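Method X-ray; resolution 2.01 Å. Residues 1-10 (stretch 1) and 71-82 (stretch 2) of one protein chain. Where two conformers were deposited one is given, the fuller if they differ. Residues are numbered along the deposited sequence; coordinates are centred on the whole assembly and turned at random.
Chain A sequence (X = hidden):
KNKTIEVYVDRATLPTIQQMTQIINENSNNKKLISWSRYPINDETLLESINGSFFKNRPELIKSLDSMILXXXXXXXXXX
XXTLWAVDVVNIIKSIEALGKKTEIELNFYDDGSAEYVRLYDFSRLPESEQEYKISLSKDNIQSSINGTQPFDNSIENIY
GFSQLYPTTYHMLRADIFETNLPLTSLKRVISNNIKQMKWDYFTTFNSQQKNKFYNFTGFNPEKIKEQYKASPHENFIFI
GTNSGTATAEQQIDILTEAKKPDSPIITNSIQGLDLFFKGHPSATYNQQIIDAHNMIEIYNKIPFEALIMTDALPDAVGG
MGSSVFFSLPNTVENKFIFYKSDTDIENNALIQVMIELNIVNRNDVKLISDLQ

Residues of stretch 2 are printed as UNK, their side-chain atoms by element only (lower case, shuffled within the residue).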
# COMPACT_ATOMS: atom_id res chain seq x y z
N LYS A 1 1.63 -33.05 13.58
CA LYS A 1 2.32 -31.85 13.00
C LYS A 1 1.96 -31.64 11.52
O LYS A 1 2.77 -31.88 10.61
CB LYS A 1 3.84 -31.94 13.20
CG LYS A 1 4.60 -30.71 12.71
CD LYS A 1 5.53 -30.17 13.75
CE LYS A 1 6.93 -30.72 13.62
NZ LYS A 1 7.78 -30.25 14.75
N ASN A 2 0.73 -31.21 11.29
CA ASN A 2 0.21 -30.99 9.95
C ASN A 2 -0.51 -29.65 9.81
O ASN A 2 -1.13 -29.36 8.77
CB ASN A 2 -0.72 -32.15 9.54
CG ASN A 2 -1.84 -32.39 10.53
OD1 ASN A 2 -1.88 -31.78 11.61
ND2 ASN A 2 -2.77 -33.28 10.18
N LYS A 3 -0.44 -28.82 10.85
CA LYS A 3 -1.17 -27.55 10.82
C LYS A 3 -0.35 -26.37 10.33
O LYS A 3 0.86 -26.28 10.58
CB LYS A 3 -1.83 -27.25 12.17
CG LYS A 3 -2.89 -28.28 12.53
CD LYS A 3 -3.75 -27.84 13.71
CE LYS A 3 -2.95 -27.73 14.99
NZ LYS A 3 -3.84 -27.75 16.20
N THR A 4 -1.01 -25.50 9.57
CA THR A 4 -0.40 -24.25 9.17
C THR A 4 -1.15 -23.08 9.80
O THR A 4 -2.37 -23.01 9.78
CB THR A 4 -0.25 -24.09 7.63
OG1 THR A 4 -0.33 -22.71 7.27
CG2 THR A 4 -1.31 -24.87 6.88
N ILE A 5 -0.38 -22.18 10.41
CA ILE A 5 -0.90 -20.96 10.99
C ILE A 5 -0.54 -19.81 10.05
O ILE A 5 0.59 -19.71 9.61
CB ILE A 5 -0.29 -20.69 12.39
CG1 ILE A 5 -0.70 -21.79 13.37
CG2 ILE A 5 -0.70 -19.32 12.94
CD1 ILE A 5 0.04 -21.70 14.68
N GLU A 6 -1.52 -18.95 9.76
CA GLU A 6 -1.31 -17.76 8.94
C GLU A 6 -1.28 -16.51 9.82
O GLU A 6 -2.21 -16.26 10.59
CB GLU A 6 -2.41 -17.64 7.89
CG GLU A 6 -2.49 -18.82 6.93
CD GLU A 6 -3.74 -18.81 6.04
OE1 GLU A 6 -4.38 -17.74 5.87
OE2 GLU A 6 -4.08 -19.89 5.51
N VAL A 7 -0.21 -15.73 9.71
CA VAL A 7 -0.02 -14.52 10.52
C VAL A 7 -0.19 -13.31 9.60
O VAL A 7 0.39 -13.28 8.51
CB VAL A 7 1.40 -14.48 11.17
CG1 VAL A 7 1.68 -13.13 11.81
CG2 VAL A 7 1.54 -15.59 12.21
N TYR A 8 -0.96 -12.33 10.05
CA TYR A 8 -1.24 -11.12 9.27
C TYR A 8 -0.92 -9.89 10.11
O TYR A 8 -1.56 -9.66 11.14
CB TYR A 8 -2.71 -11.11 8.83
CG TYR A 8 -3.04 -12.22 7.83
CD1 TYR A 8 -2.83 -12.03 6.47
CD2 TYR A 8 -3.55 -13.44 8.26
CE1 TYR A 8 -3.11 -13.03 5.55
CE2 TYR A 8 -3.85 -14.46 7.34
CZ TYR A 8 -3.62 -14.24 5.99
OH TYR A 8 -3.90 -15.23 5.07
N VAL A 9 0.06 -9.10 9.66
CA VAL A 9 0.45 -7.87 10.36
C VAL A 9 0.62 -6.70 9.39
O VAL A 9 1.01 -6.89 8.23
CB VAL A 9 1.74 -8.05 11.22
CG1 VAL A 9 1.47 -8.95 12.45
CG2 VAL A 9 2.90 -8.62 10.38
N ASP A 10 0.29 -5.50 9.87
CA ASP A 10 0.45 -4.24 9.13
C ASP A 10 0.24 -3.03 10.04
O ASP A 10 -0.59 -3.05 10.94
CB ASP A 10 -0.54 -4.13 7.95
CG ASP A 10 -0.30 -2.89 7.09
OD1 ASP A 10 0.85 -2.42 6.96
OD2 ASP A 10 -1.28 -2.37 6.52
N UNK A 71 2.77 -26.75 21.15
CA UNK A 71 1.92 -27.94 21.12
C UNK A 71 2.49 -29.03 20.21
O UNK A 71 2.02 -30.18 20.23
c UNK A 71 -0.11 -26.45 21.47
o UNK A 71 0.47 -27.30 19.26
c UNK A 71 0.48 -27.62 20.66
N UNK A 72 3.49 -28.66 19.41
CA UNK A 72 4.17 -29.56 18.46
C UNK A 72 3.35 -29.88 17.21
O UNK A 72 3.76 -30.71 16.39
c UNK A 72 4.63 -30.86 19.14
c UNK A 72 5.83 -30.65 20.04
n UNK A 72 6.90 -30.11 19.47
o UNK A 72 5.81 -30.98 21.23
N UNK A 73 2.21 -29.22 17.06
CA UNK A 73 1.28 -29.54 15.99
C UNK A 73 1.44 -28.64 14.75
O UNK A 73 0.75 -28.84 13.74
c UNK A 73 -0.15 -29.45 16.52
c UNK A 73 -0.42 -30.36 17.73
o UNK A 73 -2.77 -30.01 17.33
o UNK A 73 -2.19 -30.91 19.25
c UNK A 73 -1.90 -30.43 18.13
N UNK A 74 2.35 -27.68 14.83
CA UNK A 74 2.48 -26.66 13.79
C UNK A 74 3.57 -27.00 12.77
O UNK A 74 4.77 -26.91 13.04
c UNK A 74 1.62 -24.84 15.40
c UNK A 74 2.70 -25.22 14.37
c UNK A 74 0.16 -25.12 14.98
c UNK A 74 2.82 -24.19 13.23
N UNK A 75 3.14 -27.40 11.59
CA UNK A 75 4.05 -27.69 10.50
C UNK A 75 4.68 -26.41 9.92
O UNK A 75 5.90 -26.33 9.73
c UNK A 75 3.31 -28.48 9.42
n UNK A 75 6.16 -30.82 6.47
c UNK A 75 3.81 -28.26 8.00
c UNK A 75 5.11 -28.99 7.75
c UNK A 75 4.89 -30.34 7.07
N UNK A 76 3.84 -25.40 9.68
CA UNK A 76 4.24 -24.21 8.94
C UNK A 76 3.59 -22.93 9.48
O UNK A 76 2.45 -22.95 9.94
c UNK A 76 2.46 -23.75 4.69
c UNK A 76 3.91 -24.39 7.45
n UNK A 76 2.34 -24.14 3.25
c UNK A 76 4.05 -23.14 6.58
c UNK A 76 3.90 -23.44 5.09
N UNK A 77 4.32 -21.82 9.40
CA UNK A 77 3.76 -20.49 9.65
C UNK A 77 3.98 -19.65 8.38
O UNK A 77 5.11 -19.53 7.87
c UNK A 77 4.17 -20.62 12.15
c UNK A 77 3.86 -18.36 11.08
c UNK A 77 4.41 -19.79 10.89
N UNK A 78 2.89 -19.11 7.84
CA UNK A 78 2.97 -18.13 6.77
C UNK A 78 2.81 -16.75 7.40
O UNK A 78 1.79 -16.47 8.02
c UNK A 78 1.92 -19.83 5.19
c UNK A 78 1.90 -18.37 5.66
c UNK A 78 0.82 -20.18 4.21
c UNK A 78 2.14 -17.43 4.47
N UNK A 79 3.82 -15.90 7.26
CA UNK A 79 3.76 -14.55 7.80
C UNK A 79 3.50 -13.55 6.66
O UNK A 79 4.23 -13.52 5.67
c UNK A 79 4.82 -12.81 9.31
c UNK A 79 5.04 -14.13 8.56
c UNK A 79 5.49 -15.23 9.54
c UNK A 79 6.95 -15.10 9.98
N UNK A 80 2.43 -12.77 6.82
CA UNK A 80 2.03 -11.77 5.85
C UNK A 80 2.23 -10.39 6.48
O UNK A 80 1.64 -10.08 7.52
c UNK A 80 0.32 -13.44 4.93
c UNK A 80 0.57 -12.01 5.43
o UNK A 80 0.07 -14.37 5.71
n UNK A 80 0.39 -13.61 3.63
N UNK A 81 3.07 -9.57 5.85
CA UNK A 81 3.49 -8.30 6.44
C UNK A 81 3.61 -7.13 5.49
O UNK A 81 3.16 -7.19 4.35
N UNK A 82 4.23 -6.06 5.99
CA UNK A 82 4.40 -4.80 5.30
C UNK A 82 5.89 -4.68 4.97
O UNK A 82 6.72 -4.73 5.87
n UNK A 82 3.18 -1.42 5.86
o UNK A 82 5.28 -1.98 5.30
c UNK A 82 3.93 -3.69 6.26
c UNK A 82 4.19 -2.29 5.75
O HOH W 1 -1.16 -16.55 4.29

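Position 71 carries one carbon bearing an oxygen and a second carbon, a beta-branched hydroxyl side chain out of reach of stretch 1; it is T71. Position 72 has two carbons, the second bearing one oxygen and one nitrogen, an amide on a short stem, hence N72. It is the first residue to leave helical phi/psi after a helix, with positive phi, and its backbone O lies 3.2 Å from K1 CD.

At position 73 three carbons end in two oxygens, one of them 2.7 Å from K3 NZ. A carboxylate on this longer stem is E73, and the pair forms a salt bridge. Its backbone O also accepts from K3 N at 3.1 Å.

Position 74 has four carbons, forked at the first with one arm two carbons long, so it is I74. Its CD1 packs 3.4 Å from I5 CD1. Positions 75 and 76 each have four carbons in a row ending in nitrogen: K75 and K76. K75 starts toward stretch 1, its CB 3.6 Å from K1 O, but its end leads away. K76 lies beside T4, with CE 3.9 Å from T4 OG1.

Position 77 is one carbon carrying two more, V77; its CG1 meets V7 CG2 at 3.8 Å. Positions 78 and 79 both repeat the four-carbon fork of 74 and are I78 and I79. They point to opposite faces: I78 CD1 is 4.1 Å from T4 OG1, whereas I79 CG2 is 4.0 Å from V7 CG1.

Position 80 again shows two carbons ending in oxygen and nitrogen, N80. Its OD1 sits over one face of the Y8 ring, 3.5 Å from Y8 CE1, and a water donates to both Y8 OH and N80 OD1. Position 81 has no side-chain atoms and is G81; its CA makes a CA-H...O contact with V9 O at 3.4 Å. Position 82 is another short amide, N82, whose ND2 donates to D10 OD1 at 2.8 Å.

The two strands run parallel, so each odd residue of stretch 1 from K3 to V7 uses both its N and O to bond residues flanking its bridge partner. V7 N to I78 O and N80 N to V7 O, both 2.7 Å, frame the V7–I79 pair. A bulge between K3 and T4 shifts the register by one, and K3 O receives K76 N at 3.2 Å and, weakly, K75 N at 2.7 Å. I5, V7, I74, V77 and I79 form an apolar face; T4, E6, Y8, K76, I78 and N80 line the other, more polar one.

Stretch 2 (71-82) TNEIKKVIINGN
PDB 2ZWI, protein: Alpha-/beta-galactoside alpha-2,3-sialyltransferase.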